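Long-range contacts in carbohydrate binding family 6 (PDB 5A8C), which hydrolyses terminal alpha-L-arabinofuranosyl residues as an arabinofuranosidase of glycoside hydrolase family 43, built on a five-bladed beta-propeller: residues A[54-59]-A[66-71]; A[94-99]-A[139-144]; A[98-103]-A[117-122]; A[160-165]-A[209-214]. All coordinates share one frame; numbering follows the deposited sequence. Where two conformers were deposited one is given.

Contact 1. Residues A[54-59]-A[66-71]; sequences SHDSDA and YNIPDI
In the first propeller blade, where strand 48-56 pairs with strand 70-76, Ser54 faces Ile71 as a non-hydrogen-bonded antiparallel pair. Next to it, His55 N donates to Asp70 O (3.1 Å). Farther from this pair, the polar groups of Ser57 and Asn67 take over. Asn67 O is gripped twice: Ser57 N reaches it at 3.0 Å, nearly along the C=O axis, while Ser57 OG comes from above the carbonyl plane at 2.8 Å. The hydroxyl can do so because chi1 of -59° sets OG anti to the carbonyl carbon, beside the backbone N that binds the same oxygen. Between these polar ends lies Ile68, whose CG2 meets Ser54 CB at 3.6 Å and whose CA-H points at His55 O. Its side chain lies about 4 Å, at the nearest atoms, from a bound Tris molecule, so the loop before strand 70-76 borders the central pocket. Ser54 OG is hydrogen-bonded to Asp39, and Asp56 forms a salt bridge with Arg299, both of which also bind the Tris. Asp56 OD1 has a further partner, a water that donates to it at 2.8 Å and accepts from Asn67 N.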
loop_
_atom_site.group_PDB
_atom_site.type_symbol
_atom_site.label_atom_id
_atom_site.label_comp_id
_atom_site.label_asym_id
_atom_site.label_seq_id
_atom_site.Cartn_x
_atom_site.Cartn_y
_atom_site.Cartn_z
ATOM N N SER A 54 -6.395 0.057 4.773
ATOM C CA SER A 54 -7.121 -1.056 5.378
ATOM C C SER A 54 -7.860 -0.552 6.611
ATOM O O SER A 54 -7.212 0.074 7.462
ATOM C CB SER A 54 -6.109 -2.100 5.865
ATOM O OG SER A 54 -5.437 -2.727 4.803
ATOM N N HIS A 55 -9.155 -0.795 6.724
ATOM C CA HIS A 55 -9.868 -0.488 7.975
ATOM C C HIS A 55 -9.755 -1.688 8.916
ATOM O O HIS A 55 -10.335 -2.740 8.650
ATOM C CB HIS A 55 -11.292 -0.189 7.687
ATOM C CG HIS A 55 -12.150 -0.039 8.923
ATOM N ND1 HIS A 55 -11.843 0.470 10.163
ATOM C CD2 HIS A 55 -13.437 -0.439 9.002
ATOM C CE1 HIS A 55 -12.928 0.361 10.946
ATOM N NE2 HIS A 55 -13.909 -0.172 10.252
ATOM N N ASP A 56 -8.911 -1.575 9.939
ATOM C CA ASP A 56 -8.821 -2.573 10.983
ATOM C C ASP A 56 -10.077 -2.472 11.842
ATOM O O ASP A 56 -10.225 -1.503 12.591
ATOM C CB ASP A 56 -7.573 -2.354 11.883
ATOM C CG ASP A 56 -6.281 -2.953 11.378
ATOM O OD1 ASP A 56 -6.285 -3.889 10.549
ATOM O OD2 ASP A 56 -5.228 -2.493 11.918
ATOM N N SER A 57 -10.966 -3.435 11.749
ATOM C CA SER A 57 -12.190 -3.402 12.549
ATOM C C SER A 57 -11.861 -3.429 14.038
ATOM O O SER A 57 -10.873 -4.014 14.469
ATOM C CB SER A 57 -13.061 -4.595 12.253
ATOM O OG SER A 57 -13.418 -4.624 10.877
ATOM N N ASP A 58 -12.683 -2.769 14.855
ATOM C CA ASP A 58 -12.499 -2.880 16.280
ATOM C C ASP A 58 -12.392 -4.349 16.684
ATOM O O ASP A 58 -13.157 -5.196 16.215
ATOM C CB ASP A 58 -13.668 -2.211 16.984
ATOM C CG ASP A 58 -13.712 -0.707 16.745
ATOM O OD1 ASP A 58 -12.713 -0.087 16.350
ATOM O OD2 ASP A 58 -14.826 -0.139 16.966
ATOM N N ALA A 59 -11.476 -4.641 17.582
ATOM C CA ALA A 59 -11.180 -6.014 17.974
ATOM C C ALA A 59 -12.387 -6.762 18.487
ATOM O O ALA A 59 -13.196 -6.160 19.207
ATOM C CB ALA A 59 -10.058 -6.065 18.996
ATOM N N TYR A 66 -6.686 -10.944 10.697
ATOM C CA TYR A 66 -7.205 -9.680 10.245
ATOM C C TYR A 66 -8.726 -9.663 10.225
ATOM O O TYR A 66 -9.366 -10.698 10.002
ATOM C CB TYR A 66 -6.677 -9.360 8.840
ATOM C CG TYR A 66 -5.174 -9.337 8.752
ATOM C CD1 TYR A 66 -4.450 -8.283 9.277
ATOM C CD2 TYR A 66 -4.478 -10.370 8.169
ATOM C CE1 TYR A 66 -3.068 -8.259 9.259
ATOM C CE2 TYR A 66 -3.091 -10.361 8.119
ATOM C CZ TYR A 66 -2.406 -9.288 8.643
ATOM O OH TYR A 66 -1.049 -9.202 8.589
ATOM N N ASN A 67 -9.295 -8.469 10.373
ATOM C CA ASN A 67 -10.707 -8.236 10.094
ATOM C C ASN A 67 -10.820 -6.893 9.382
ATOM O O ASN A 67 -11.047 -5.868 10.024
ATOM C CB ASN A 67 -11.542 -8.281 11.368
ATOM C CG ASN A 67 -12.989 -8.133 11.089
ATOM O OD1 ASN A 67 -13.452 -8.145 9.924
ATOM N ND2 ASN A 67 -13.755 -7.939 12.163
ATOM N N ILE A 68 -10.537 -6.929 8.076
ATOM C CA ILE A 68 -10.428 -5.740 7.219
ATOM C C ILE A 68 -11.481 -5.903 6.092
ATOM O O ILE A 68 -11.158 -6.415 5.001
ATOM C CB ILE A 68 -9.026 -5.586 6.627
ATOM C CG1 ILE A 68 -7.950 -5.509 7.732
ATOM C CG2 ILE A 68 -8.965 -4.343 5.761
ATOM C CD1 ILE A 68 -6.552 -5.799 7.199
ATOM N N PRO A 69 -12.729 -5.491 6.332
ATOM C CA PRO A 69 -13.801 -5.705 5.372
ATOM C C PRO A 69 -13.930 -4.589 4.361
ATOM O O PRO A 69 -14.697 -4.687 3.409
ATOM C CB PRO A 69 -15.035 -5.829 6.259
ATOM C CG PRO A 69 -14.737 -4.933 7.422
ATOM C CD PRO A 69 -13.268 -5.140 7.660
ATOM N N ASP A 70 -13.285 -3.460 4.666
ATOM C CA ASP A 70 -13.511 -2.210 3.962
ATOM C C ASP A 70 -12.234 -1.337 4.012
ATOM O O ASP A 70 -11.273 -1.690 4.684
ATOM C CB ASP A 70 -14.814 -1.538 4.456
ATOM C CG ASP A 70 -14.969 -1.406 5.941
ATOM O OD1 ASP A 70 -13.983 -1.556 6.664
ATOM O OD2 ASP A 70 -16.106 -1.074 6.364
ATOM N N ILE A 71 -12.303 -0.237 3.259
ATOM C CA ILE A 71 -11.191 0.698 3.067
ATOM C C ILE A 71 -11.632 2.082 3.580
ATOM O O ILE A 71 -12.622 2.613 3.093
ATOM C CB ILE A 71 -10.819 0.784 1.596
ATOM C CG1 ILE A 71 -10.364 -0.522 1.058
ATOM C CG2 ILE A 71 -9.815 1.905 1.347
ATOM C CD1 ILE A 71 -9.185 -1.044 1.721
HETATM O O HOH W 1 -16.651 -1.226 9.008
HETATM O O HOH W 2 -7.726 -6.241 11.135
HETATM O O HOH W 3 -12.380 -7.322 14.573
#

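Contact 2. Residues A[94-99]-A[139-144]; sequences DSRWAS and PLPGPL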
loop_
_atom_site.group_PDB
_atom_site.type_symbol
_atom_site.label_atom_id
_atom_site.label_comp_id
_atom_site.label_asym_id
_atom_site.label_seq_id
_atom_site.Cartn_x
_atom_site.Cartn_y
_atom_site.Cartn_z
ATOM N N ASP A 94 -19.681 -4.095 -2.371
ATOM C CA ASP A 94 -19.256 -3.342 -3.557
ATOM C C ASP A 94 -18.517 -4.217 -4.575
ATOM O O ASP A 94 -18.088 -3.668 -5.580
ATOM C CB ASP A 94 -18.385 -2.156 -3.133
ATOM C CG ASP A 94 -19.065 -1.178 -2.228
ATOM O OD1 ASP A 94 -20.313 -1.013 -2.338
ATOM O OD2 ASP A 94 -18.358 -0.516 -1.425
ATOM N N SER A 95 -18.430 -5.524 -4.355
ATOM C CA SER A 95 -17.949 -6.478 -5.303
ATOM C C SER A 95 -18.877 -7.664 -5.322
ATOM O O SER A 95 -19.584 -7.938 -4.343
ATOM C CB SER A 95 -16.553 -6.958 -4.996
ATOM O OG SER A 95 -16.544 -7.951 -4.020
ATOM N N ARG A 96 -18.824 -8.423 -6.408
ATOM C CA ARG A 96 -19.632 -9.620 -6.571
ATOM C C ARG A 96 -18.932 -10.877 -6.127
ATOM O O ARG A 96 -19.583 -11.912 -6.035
ATOM C CB ARG A 96 -20.075 -9.745 -8.008
ATOM C CG ARG A 96 -21.088 -8.690 -8.393
ATOM C CD ARG A 96 -21.547 -8.870 -9.812
ATOM N NE ARG A 96 -20.594 -8.300 -10.756
ATOM C CZ ARG A 96 -20.389 -8.760 -11.995
ATOM N NH1 ARG A 96 -20.973 -9.859 -12.401
ATOM N NH2 ARG A 96 -19.652 -8.070 -12.832
ATOM N N TRP A 97 -17.650 -10.797 -5.789
ATOM C CA TRP A 97 -16.869 -12.003 -5.562
ATOM C C TRP A 97 -15.993 -11.976 -4.308
ATOM O O TRP A 97 -15.567 -13.015 -3.862
ATOM C CB TRP A 97 -15.986 -12.303 -6.813
ATOM C CG TRP A 97 -14.974 -11.192 -7.031
ATOM C CD1 TRP A 97 -15.151 -10.012 -7.682
ATOM C CD2 TRP A 97 -13.657 -11.123 -6.482
ATOM N NE1 TRP A 97 -14.042 -9.205 -7.549
ATOM C CE2 TRP A 97 -13.112 -9.864 -6.816
ATOM C CE3 TRP A 97 -12.863 -12.011 -5.723
ATOM C CZ2 TRP A 97 -11.841 -9.492 -6.432
ATOM C CZ3 TRP A 97 -11.596 -11.610 -5.349
ATOM C CH2 TRP A 97 -11.097 -10.356 -5.688
ATOM N N ALA A 98 -15.690 -10.784 -3.781
ATOM C CA ALA A 98 -14.718 -10.660 -2.687
ATOM C C ALA A 98 -15.418 -10.439 -1.361
ATOM O O ALA A 98 -16.529 -9.951 -1.295
ATOM C CB ALA A 98 -13.755 -9.507 -2.984
ATOM N N SER A 99 -14.703 -10.801 -0.304
ATOM C CA SER A 99 -15.166 -10.734 1.066
ATOM C C SER A 99 -14.403 -9.719 1.915
ATOM O O SER A 99 -14.946 -9.236 2.930
ATOM C CB SER A 99 -15.064 -12.135 1.720
ATOM O OG SER A 99 -15.863 -13.056 0.994
ATOM N N PRO A 139 -16.139 -3.647 -10.936
ATOM C CA PRO A 139 -16.999 -3.978 -12.104
ATOM C C PRO A 139 -16.897 -5.408 -12.570
ATOM O O PRO A 139 -17.653 -5.778 -13.468
ATOM C CB PRO A 139 -16.459 -3.044 -13.168
ATOM C CG PRO A 139 -14.966 -2.970 -12.860
ATOM C CD PRO A 139 -14.889 -2.974 -11.334
ATOM N N LEU A 140 -16.002 -6.200 -11.991
ATOM C CA LEU A 140 -15.640 -7.486 -12.583
ATOM C C LEU A 140 -16.361 -8.640 -11.880
ATOM O O LEU A 140 -16.679 -8.579 -10.688
ATOM C CB LEU A 140 -14.130 -7.713 -12.447
ATOM C CG LEU A 140 -13.255 -6.685 -13.137
ATOM C CD1 LEU A 140 -11.787 -7.067 -12.989
ATOM C CD2 LEU A 140 -13.607 -6.389 -14.568
ATOM N N PRO A 141 -16.558 -9.743 -12.591
ATOM C CA PRO A 141 -17.187 -10.914 -11.977
ATOM C C PRO A 141 -16.256 -11.707 -11.074
ATOM O O PRO A 141 -16.725 -12.575 -10.329
ATOM C CB PRO A 141 -17.633 -11.741 -13.186
ATOM C CG PRO A 141 -16.665 -11.371 -14.263
ATOM C CD PRO A 141 -16.385 -9.916 -14.052
ATOM N N GLY A 142 -14.957 -11.469 -11.172
ATOM C CA GLY A 142 -13.970 -12.157 -10.384
ATOM C C GLY A 142 -12.739 -11.298 -10.250
ATOM O O GLY A 142 -12.712 -10.140 -10.677
ATOM N N PRO A 143 -11.700 -11.856 -9.634
ATOM C CA PRO A 143 -10.466 -11.072 -9.426
ATOM C C PRO A 143 -9.840 -10.619 -10.725
ATOM O O PRO A 143 -9.818 -11.356 -11.723
ATOM C CB PRO A 143 -9.582 -12.007 -8.638
ATOM C CG PRO A 143 -10.180 -13.329 -8.710
ATOM C CD PRO A 143 -11.613 -13.205 -9.045
ATOM N N LEU A 144 -9.219 -9.476 -10.672
ATOM C CA LEU A 144 -8.391 -8.957 -11.735
ATOM C C LEU A 144 -7.148 -9.857 -11.913
ATOM O O LEU A 144 -6.704 -10.114 -13.045
ATOM C CB LEU A 144 -8.009 -7.526 -11.452
ATOM C CG LEU A 144 -7.072 -6.856 -12.448
ATOM C CD1 LEU A 144 -7.665 -6.806 -13.842
ATOM C CD2 LEU A 144 -6.745 -5.438 -11.997
HETATM O O HOH W 4 -17.362 -7.219 -8.501
#
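Trp97 lays its indole against the Gly142-Pro143 backbone, and Arg96 reaches over the neighbouring Pro139-Pro141 backbone. The indole owes its place to a chi1 of 64°, which sets CG between the backbone N and the carbonyl carbon. One ring face then meets the 139-144 loop: Gly142 CA sits 3.8 Å from the centroid of the five-membered ring, and Pro143 CD lies 3.9 Å from that of the six-membered ring, both as CH-pi contacts. Pro143 CB adds an apolar touch at Trp97 CH2. Ala98 CB lies over the opposite face, toward its rim, while NE1 is hydrogen-bonded to Asp138 OD2, which would limit rotation of the ring. The Arg96 chain bends at chi3 (-81°), and its guanidinium passes over Pro141, whose CA lies 3.7 Å above the plane. At the edge, NH2 makes a weak hydrogen bond to Pro139 O (3.1 Å). A water also bridges the loops, accepting from Arg96 N and donating to Leu140 O (2.7 Å). At the propeller surface, then, the direct polar link between 94-99 and 139-144 is one weak hydrogen bond, supplemented by a water bridge, and much of the contact is C-H against the indole.

Contact 3. Residues A[98-103]-A[117-122]; sequences ASVSWA and YGNGGN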
loop_
_atom_site.group_PDB
_atom_site.type_symbol
_atom_site.label_atom_id
_atom_site.label_comp_id
_atom_site.label_asym_id
_atom_site.label_seq_id
_atom_site.Cartn_x
_atom_site.Cartn_y
_atom_site.Cartn_z
ATOM N N ALA A 98 -15.690 -10.784 -3.781
ATOM C CA ALA A 98 -14.718 -10.660 -2.687
ATOM C C ALA A 98 -15.418 -10.439 -1.361
ATOM O O ALA A 98 -16.529 -9.951 -1.295
ATOM C CB ALA A 98 -13.755 -9.507 -2.984
ATOM N N SER A 99 -14.703 -10.801 -0.304
ATOM C CA SER A 99 -15.166 -10.734 1.066
ATOM C C SER A 99 -14.403 -9.719 1.915
ATOM O O SER A 99 -14.946 -9.236 2.930
ATOM C CB SER A 99 -15.064 -12.135 1.720
ATOM O OG SER A 99 -15.863 -13.056 0.994
ATOM N N VAL A 100 -13.154 -9.450 1.585
ATOM C CA VAL A 100 -12.280 -8.588 2.389
ATOM C C VAL A 100 -11.540 -7.648 1.442
ATOM O O VAL A 100 -11.423 -7.938 0.240
ATOM C CB VAL A 100 -11.343 -9.400 3.305
ATOM C CG1 VAL A 100 -12.094 -10.389 4.140
ATOM C CG2 VAL A 100 -10.262 -10.081 2.505
ATOM N N SER A 101 -10.938 -6.607 2.006
ATOM C CA SER A 101 -10.257 -5.611 1.188
ATOM C C SER A 101 -8.971 -5.149 1.839
ATOM O O SER A 101 -8.924 -4.118 2.467
ATOM C CB SER A 101 -11.172 -4.429 0.906
ATOM O OG SER A 101 -11.590 -3.763 2.057
ATOM N N TRP A 102 -7.896 -5.937 1.693
ATOM C CA TRP A 102 -6.655 -5.673 2.382
ATOM C C TRP A 102 -5.734 -4.802 1.543
ATOM O O TRP A 102 -5.487 -5.119 0.360
ATOM C CB TRP A 102 -5.920 -7.013 2.666
ATOM C CG TRP A 102 -6.637 -7.966 3.542
ATOM C CD1 TRP A 102 -7.869 -7.858 4.093
ATOM C CD2 TRP A 102 -6.112 -9.218 3.985
ATOM N NE1 TRP A 102 -8.149 -8.974 4.879
ATOM C CE2 TRP A 102 -7.071 -9.828 4.784
ATOM C CE3 TRP A 102 -4.897 -9.905 3.722
ATOM C CZ2 TRP A 102 -6.887 -11.091 5.346
ATOM C CZ3 TRP A 102 -4.747 -11.148 4.280
ATOM C CH2 TRP A 102 -5.706 -11.730 5.060
ATOM N N ALA A 103 -5.114 -3.799 2.159
ATOM C CA ALA A 103 -3.930 -3.111 1.638
ATOM C C ALA A 103 -4.168 -2.465 0.279
ATOM O O ALA A 103 -3.706 -2.938 -0.760
ATOM C CB ALA A 103 -2.705 -4.022 1.623
ATOM N N TYR A 117 -7.177 -3.999 -4.388
ATOM C CA TYR A 117 -7.264 -4.531 -3.037
ATOM C C TYR A 117 -7.066 -6.016 -3.062
ATOM O O TYR A 117 -7.327 -6.715 -4.049
ATOM C CB TYR A 117 -8.653 -4.201 -2.424
ATOM C CG TYR A 117 -9.825 -4.796 -3.174
ATOM C CD1 TYR A 117 -10.384 -4.151 -4.272
ATOM C CD2 TYR A 117 -10.398 -5.995 -2.761
ATOM C CE1 TYR A 117 -11.451 -4.720 -4.974
ATOM C CE2 TYR A 117 -11.462 -6.552 -3.446
ATOM C CZ TYR A 117 -12.004 -5.930 -4.554
ATOM O OH TYR A 117 -13.094 -6.500 -5.155
ATOM N N GLY A 118 -6.570 -6.556 -1.932
ATOM C CA GLY A 118 -6.396 -8.008 -1.808
ATOM C C GLY A 118 -7.552 -8.636 -1.086
ATOM O O GLY A 118 -7.869 -8.262 0.062
ATOM N N ASN A 119 -8.181 -9.630 -1.700
ATOM C CA ASN A 119 -9.211 -10.442 -1.043
ATOM C C ASN A 119 -8.585 -11.511 -0.148
ATOM O O ASN A 119 -8.818 -12.697 -0.332
ATOM C CB ASN A 119 -10.140 -11.060 -2.080
ATOM C CG ASN A 119 -11.302 -11.837 -1.468
ATOM O OD1 ASN A 119 -11.899 -11.368 -0.487
ATOM N ND2 ASN A 119 -11.649 -12.937 -2.048
ATOM N N GLY A 120 -7.719 -11.094 0.794
ATOM C CA GLY A 120 -7.231 -12.007 1.788
ATOM C C GLY A 120 -6.318 -13.094 1.272
ATOM O O GLY A 120 -6.219 -14.140 1.927
ATOM N N GLY A 121 -5.650 -12.833 0.169
ATOM C CA GLY A 121 -4.853 -13.871 -0.523
ATOM C C GLY A 121 -5.608 -14.645 -1.593
ATOM O O GLY A 121 -5.007 -15.425 -2.335
ATOM N N ASN A 122 -6.923 -14.469 -1.667
ATOM C CA ASN A 122 -7.813 -15.128 -2.612
ATOM C C ASN A 122 -8.198 -14.193 -3.727
ATOM O O ASN A 122 -9.359 -13.822 -3.886
ATOM C CB ASN A 122 -9.061 -15.638 -1.913
ATOM C CG ASN A 122 -8.746 -16.410 -0.684
ATOM O OD1 ASN A 122 -9.183 -16.055 0.441
ATOM N ND2 ASN A 122 -7.965 -17.429 -0.852
HETATM O O HOH W 5 -14.387 -13.986 -1.413
#
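Trp102 turns one face of its indole to the backbone of Gly120, whose CA stands 3.4 Å from the centroid of the six-membered ring and only 2° off the normal, a CH-pi contact square over that ring. The backbones beside it are joined by the antiparallel hydrogen-bonded pair Trp102 with Gly118, in which each N-H meets the other residue's carbonyl; Trp102 N to Gly118 O measures 2.8 Å. Gly120 follows in the type I' turn from Asn119 to Asn122 and has a positive phi, a backbone shape that suits glycine; Val100 CG2 presses on its N at 3.2 Å.

On the other flank the Asn119 carboxamide carries the polar half. With CG anti to the backbone N (chi1 -176°), the carboxamide reaches segment 98-103, and OD1 takes two successive amides: Val100 N at 3.1 Å, nearly in line with the Asn119 side-chain C=O, and Ser99 N at 2.9 Å, from above the carbonyl plane. ND2 turns back to Asn122 O (3.1 Å), which lies close to the amide plane, and also donates to a water shared with Ser99 OG. The Tyr117 ring offers its edge to Ala98, CE2 to CB being 3.8 Å, and its hydroxyl is hydrogen-bonded to Asp138.

Segment 98-103 leads into strand 104-109 of a propeller blade, and the Trp102 side chain comes within about 3 Å of the bound Tris. Since both ends of the Asn119 amide are engaged, its flip is fixed, and the turn that packs on the indole is tied to the loop by directional bonds as well as by packing.

Contact 4. Residues A[160-165]-A[209-214]; sequences LFDPGV and FFEAAY. With TRS (2-amino-2-hydroxymethyl-propane-1,3-diol), chain C.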
loop_
_atom_site.group_PDB
_atom_site.type_symbol
_atom_site.label_atom_id
_atom_site.label_comp_id
_atom_site.label_asym_id
_atom_site.label_seq_id
_atom_site.Cartn_x
_atom_site.Cartn_y
_atom_site.Cartn_z
ATOM N N LEU A 160 -0.778 -14.122 -2.555
ATOM C CA LEU A 160 -1.187 -13.399 -3.748
ATOM C C LEU A 160 -2.010 -12.168 -3.303
ATOM O O LEU A 160 -3.241 -12.190 -3.275
ATOM C CB LEU A 160 -1.885 -14.317 -4.716
ATOM C CG LEU A 160 -1.982 -13.781 -6.131
ATOM C CD1 LEU A 160 -0.642 -13.832 -6.767
ATOM C CD2 LEU A 160 -2.797 -14.783 -6.938
ATOM N N PHE A 161 -1.296 -11.115 -2.924
ATOM C CA PHE A 161 -1.927 -9.980 -2.302
ATOM C C PHE A 161 -1.073 -8.730 -2.442
ATOM O O PHE A 161 -0.017 -8.708 -3.100
ATOM C CB PHE A 161 -2.373 -10.308 -0.861
ATOM C CG PHE A 161 -1.310 -10.492 0.180
ATOM C CD1 PHE A 161 0.053 -10.205 0.010
ATOM C CD2 PHE A 161 -1.718 -10.903 1.443
ATOM C CE1 PHE A 161 0.952 -10.334 1.026
ATOM C CE2 PHE A 161 -0.802 -11.023 2.482
ATOM C CZ PHE A 161 0.529 -10.702 2.283
ATOM N N ASP A 162 -1.527 -7.662 -1.753
ATOM C CA ASP A 162 -0.752 -6.442 -1.548
ATOM C C ASP A 162 -0.344 -5.753 -2.872
ATOM O O ASP A 162 0.835 -5.501 -3.119
ATOM C CB ASP A 162 0.446 -6.647 -0.625
ATOM C CG ASP A 162 0.105 -6.779 0.860
ATOM O OD1 ASP A 162 -1.074 -6.956 1.207
ATOM O OD2 ASP A 162 1.100 -6.709 1.623
ATOM N N PRO A 163 -1.319 -5.410 -3.699
ATOM C CA PRO A 163 -0.996 -4.766 -4.956
ATOM C C PRO A 163 -0.344 -3.430 -4.785
ATOM O O PRO A 163 -0.680 -2.645 -3.894
ATOM C CB PRO A 163 -2.351 -4.585 -5.633
ATOM C CG PRO A 163 -3.323 -4.502 -4.468
ATOM C CD PRO A 163 -2.782 -5.478 -3.483
ATOM N N GLY A 164 0.539 -3.089 -5.716
ATOM C CA GLY A 164 1.110 -1.759 -5.878
ATOM C C GLY A 164 1.097 -1.384 -7.334
ATOM O O GLY A 164 1.796 -2.026 -8.117
ATOM N N VAL A 165 0.239 -0.468 -7.740
ATOM C CA VAL A 165 0.058 -0.121 -9.146
ATOM C C VAL A 165 0.757 1.205 -9.441
ATOM O O VAL A 165 0.781 2.112 -8.613
ATOM C CB VAL A 165 -1.439 -0.132 -9.509
ATOM C CG1 VAL A 165 -1.685 0.254 -10.957
ATOM C CG2 VAL A 165 -2.048 -1.483 -9.219
ATOM N N PHE A 209 12.113 -10.251 0.745
ATOM C CA PHE A 209 10.787 -9.712 0.465
ATOM C C PHE A 209 9.707 -10.446 1.250
ATOM O O PHE A 209 9.645 -11.698 1.232
ATOM C CB PHE A 209 10.473 -9.860 -1.055
ATOM C CG PHE A 209 9.108 -9.401 -1.424
ATOM C CD1 PHE A 209 8.803 -8.036 -1.473
ATOM C CD2 PHE A 209 8.102 -10.299 -1.695
ATOM C CE1 PHE A 209 7.527 -7.601 -1.805
ATOM C CE2 PHE A 209 6.845 -9.872 -2.041
ATOM C CZ PHE A 209 6.540 -8.524 -2.065
ATOM N N PHE A 210 8.798 -9.670 1.855
ATOM C CA PHE A 210 7.728 -10.234 2.653
ATOM C C PHE A 210 6.360 -9.799 2.180
ATOM O O PHE A 210 5.477 -10.640 2.003
ATOM C CB PHE A 210 7.964 -9.893 4.148
ATOM C CG PHE A 210 7.145 -10.642 5.123
ATOM C CD1 PHE A 210 7.314 -12.020 5.316
ATOM C CD2 PHE A 210 6.223 -9.975 5.925
ATOM C CE1 PHE A 210 6.596 -12.701 6.297
ATOM C CE2 PHE A 210 5.464 -10.653 6.891
ATOM C CZ PHE A 210 5.686 -11.993 7.079
ATOM N N GLU A 211 6.138 -8.488 2.064
ATOM C CA GLU A 211 4.825 -8.034 1.574
ATOM C C GLU A 211 4.974 -6.543 1.168
ATOM O O GLU A 211 6.091 -6.031 1.140
ATOM C CB GLU A 211 3.706 -8.313 2.605
ATOM C CG GLU A 211 3.975 -7.592 3.871
ATOM C CD GLU A 211 3.192 -8.123 5.151
ATOM O OE1 GLU A 211 2.171 -8.874 5.091
ATOM O OE2 GLU A 211 3.568 -7.548 6.204
ATOM N N ALA A 212 3.855 -5.920 0.812
ATOM C CA ALA A 212 3.852 -4.454 0.637
ATOM C C ALA A 212 4.611 -3.941 -0.583
ATOM O O ALA A 212 5.093 -2.801 -0.556
ATOM C CB ALA A 212 4.236 -3.695 1.906
ATOM N N ALA A 213 4.676 -4.708 -1.668
ATOM C CA ALA A 213 5.348 -4.226 -2.880
ATOM C C ALA A 213 4.821 -2.832 -3.289
ATOM O O ALA A 213 3.617 -2.591 -3.344
ATOM C CB ALA A 213 5.132 -5.198 -4.029
ATOM N N TYR A 214 5.748 -1.988 -3.732
ATOM C CA TYR A 214 5.395 -0.611 -4.077
ATOM C C TYR A 214 6.370 -0.108 -5.119
ATOM O O TYR A 214 7.574 -0.380 -5.041
ATOM C CB TYR A 214 5.423 0.287 -2.820
ATOM C CG TYR A 214 4.761 1.614 -2.990
ATOM C CD1 TYR A 214 3.416 1.756 -2.767
ATOM C CD2 TYR A 214 5.482 2.697 -3.441
ATOM C CE1 TYR A 214 2.805 3.016 -2.920
ATOM C CE2 TYR A 214 4.881 3.950 -3.615
ATOM C CZ TYR A 214 3.539 4.055 -3.383
ATOM O OH TYR A 214 2.934 5.303 -3.524
HETATM C C TRS C . -1.217 -7.154 5.357
HETATM C C1 TRS C . -1.337 -8.423 4.522
HETATM C C2 TRS C . -0.680 -6.015 4.504
HETATM C C3 TRS C . -2.578 -6.784 6.012
HETATM N N TRS C . -0.224 -7.405 6.468
HETATM O O1 TRS C . -2.203 -8.159 3.422
HETATM O O2 TRS C . 0.704 -6.206 4.196
HETATM O O3 TRS C . -2.495 -5.752 6.948
HETATM O O HOH W 6 1.721 -3.072 -1.555
HETATM O O HOH W 7 3.180 -7.121 -2.477
#
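The Phe161 ring carries on one face both the Tris hydroxyl O1, 3.3 Å from CE2, and Asp162 OD1, which stands toward the rim; Glu211 approaches obliquely, its OE1 3.7 Å from CZ and its carboxylate plane turned 36° from the ring. A second aromatic, Phe209, places one face under Glu211 N, which sits over the ring centre, and has a water at its edge. That water accepts from Ala213 N and donates to Asp162 O, so it links the two backbones.

The Asp162 carboxylate holds the Tris by both oxygens: O1 donates to OD1, and O2 to OD2 at 2.7 Å. OD2 also takes Ala212 N (3.0 Å) on its anti lone pair, giving the carboxylate a protein partner as well as the Tris. The CB of Asp162 is directed toward the 209-214 chain.

These residues lie where strands 164-167 and 212-218, the first of two neighbouring blades, approach the propeller axis. Two aspartates and a glutamate form the catalytic trio of family 43; Asp39, Asp162 and Glu211, which all bind the Tris here, are consistent with that set. A classic beta bulge, in which Phe210 and Glu211 both face Ala227, coincides with the corner at Glu211.

The glutamate chain is extended beyond CG, and OE1 accepts from the Tris amine at 3.1 Å, while OE1 stays 4.2 Å from Asp162 OD2. Further along, Gly164, having no side chain, lets Ala213 O come to 3.7 Å from its CA.

Along the chain, contact 1 closes first; contacts 2 and 3 then open from one loop and share Ala98 and Ser99; contact 4 comes last. Contact 3 is the middle member, its centre about 11 Å from that of contact 1, about 10 Å from contact 2 and about 12 Å from contact 4, and it touches all three, whereas the centres of the others are about 18 to 19 Å apart and they do not touch one another. Contact 1 belongs to the blade running from strand 36-45 to strand 83-90, contact 3 to the blade that begins at strand 104-109, and contact 4 joins the next two blades near the axis. Together they lead from the surface loops of contact 2 down to the central pocket, where contacts 1, 3 and 4 each approach the Tris.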